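Long-range contact in CEP104 (Gallus gallus, PDB 5JO8), which is a centriolar protein whose TOG domain, the part crystallised here, probably binds tubulin or microtubules: residues T128-E133 against E166-I172. Numbering follows the deposited sequence. Where two conformers were deposited one is given.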
# COMPACT_ATOMS: atom_id res chain seq x y z
N THR A 128 0.32 11.02 -10.15
CA THR A 128 -0.41 9.91 -9.52
C THR A 128 0.58 8.89 -8.98
O THR A 128 0.43 8.39 -7.85
CB THR A 128 -1.30 9.20 -10.54
OG1 THR A 128 -2.05 10.18 -11.26
CG2 THR A 128 -2.26 8.23 -9.84
N SER A 129 1.59 8.57 -9.78
CA SER A 129 2.62 7.62 -9.39
C SER A 129 3.34 8.08 -8.13
O SER A 129 3.55 7.29 -7.21
CB SER A 129 3.63 7.44 -10.53
OG SER A 129 4.72 6.64 -10.10
N HIS A 130 3.73 9.35 -8.10
CA HIS A 130 4.35 9.93 -6.91
C HIS A 130 3.47 9.73 -5.67
O HIS A 130 3.96 9.33 -4.61
CB HIS A 130 4.62 11.42 -7.14
CG HIS A 130 5.14 12.12 -5.93
ND1 HIS A 130 6.49 12.20 -5.64
CD2 HIS A 130 4.50 12.79 -4.94
CE1 HIS A 130 6.66 12.90 -4.53
NE2 HIS A 130 5.46 13.26 -4.08
N CYS A 131 2.17 9.98 -5.81
CA CYS A 131 1.25 9.84 -4.66
C CYS A 131 1.26 8.43 -4.11
O CYS A 131 1.31 8.22 -2.89
CB CYS A 131 -0.19 10.19 -5.04
SG CYS A 131 -0.43 11.94 -5.47
N VAL A 132 1.18 7.46 -5.02
CA VAL A 132 1.14 6.05 -4.61
C VAL A 132 2.49 5.63 -4.03
O VAL A 132 2.55 5.03 -2.96
CB VAL A 132 0.72 5.12 -5.77
CG1 VAL A 132 0.75 3.66 -5.31
CG2 VAL A 132 -0.67 5.49 -6.27
N GLU A 133 3.59 5.96 -4.71
CA GLU A 133 4.91 5.51 -4.25
C GLU A 133 5.28 6.08 -2.89
O GLU A 133 5.94 5.42 -2.10
CB GLU A 133 5.99 5.87 -5.27
CG GLU A 133 5.87 5.16 -6.61
CD GLU A 133 6.23 3.68 -6.54
OE1 GLU A 133 6.69 3.21 -5.48
OE2 GLU A 133 6.04 2.97 -7.55
N GLU A 166 -7.66 5.62 -11.79
CA GLU A 166 -6.43 6.40 -11.94
C GLU A 166 -5.17 5.60 -11.60
O GLU A 166 -4.08 5.93 -12.08
CB GLU A 166 -6.46 7.65 -11.06
CG GLU A 166 -7.41 8.75 -11.54
CD GLU A 166 -6.98 9.39 -12.85
OE1 GLU A 166 -5.85 9.91 -12.93
OE2 GLU A 166 -7.79 9.38 -13.81
N VAL A 167 -5.31 4.57 -10.78
CA VAL A 167 -4.15 3.87 -10.23
C VAL A 167 -3.90 2.53 -10.91
O VAL A 167 -2.75 2.14 -11.12
CB VAL A 167 -4.31 3.68 -8.71
CG1 VAL A 167 -3.21 2.78 -8.16
CG2 VAL A 167 -4.32 5.01 -8.00
N LYS A 168 -4.97 1.79 -11.19
CA LYS A 168 -4.84 0.47 -11.82
C LYS A 168 -3.88 0.41 -13.04
O LYS A 168 -3.01 -0.46 -13.08
CB LYS A 168 -6.22 -0.12 -12.14
CG LYS A 168 -6.17 -1.59 -12.55
CD LYS A 168 -7.56 -2.22 -12.52
CE LYS A 168 -7.51 -3.69 -12.93
NZ LYS A 168 -8.78 -4.42 -12.61
N PRO A 169 -4.00 1.35 -14.01
CA PRO A 169 -3.12 1.25 -15.17
C PRO A 169 -1.63 1.46 -14.86
O PRO A 169 -0.79 1.13 -15.70
CB PRO A 169 -3.61 2.39 -16.08
CG PRO A 169 -4.96 2.75 -15.60
CD PRO A 169 -4.97 2.45 -14.14
N LEU A 170 -1.30 2.01 -13.70
CA LEU A 170 0.09 2.21 -13.31
C LEU A 170 0.81 0.92 -12.93
O LEU A 170 2.04 0.86 -12.93
CB LEU A 170 0.19 3.19 -12.14
CG LEU A 170 -0.35 4.59 -12.37
CD1 LEU A 170 -0.24 5.40 -11.08
CD2 LEU A 170 0.40 5.25 -13.52
N GLN A 171 0.03 -0.10 -12.56
CA GLN A 171 0.57 -1.40 -12.18
C GLN A 171 1.63 -1.31 -11.08
O GLN A 171 2.64 -2.02 -11.11
CB GLN A 171 1.12 -2.12 -13.43
CG GLN A 171 0.07 -2.29 -14.51
CD GLN A 171 0.65 -2.73 -15.83
OE1 GLN A 171 1.77 -2.37 -16.18
NE2 GLN A 171 -0.12 -3.51 -16.58
N ILE A 172 1.39 -0.44 -10.11
CA ILE A 172 2.34 -0.16 -9.04
C ILE A 172 2.04 -1.05 -7.86
O ILE A 172 2.92 -1.68 -7.30
CB ILE A 172 2.29 1.33 -8.61
CG1 ILE A 172 2.89 2.24 -9.69
CG2 ILE A 172 3.01 1.55 -7.27
CD1 ILE A 172 2.70 3.72 -9.39
O HOH W 1 -4.61 10.48 -10.82
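With CG2 anti to its backbone N (chi1 -48°), Thr-128 turns that methyl onto Leu-170 CD1, 3.7 Å away, while OG1, anti to the carbonyl carbon, is left on the Glu-166 side. In Ile-172, chi1 of -72° sets CG2 anti to the backbone N and CG1 anti to the carbonyl carbon. Ile-172 CG2 lies 3.7 Å from Val-132 CG1 and 3.4 Å from Glu-133 OE2; Ile-172 CD1 reaches on to Ser-129 CB at 4.0 Å. Deeper in, Val-132 CG2 meets Val-167 CG2 at 4.1 Å, and Val-167 also rests on Ile-114 of helix 100-121. The loop, with a 3-10 turn at 168-170, leads from helix 148-163 to helix 173-177 and closes against helix 125-142 of the all-helical TOG domain. Cutting Ile-172 back to an alanine would probably open a gap beside Val-132 CG1 and take apolar surface from under the Glu-133 carboxylate. Between 128-133 and 166-172 the polar link is indirect: one water accepts from Thr-128 OG1 (2.6 Å) and donates to Glu-166 OE1 (2.5 Å). Lys-125, earlier in the helix, hydrogen-bonds directly to Glu-166 O. The fit of these two segments therefore probably depends on methyl shape and burial, with polar groups at the edges.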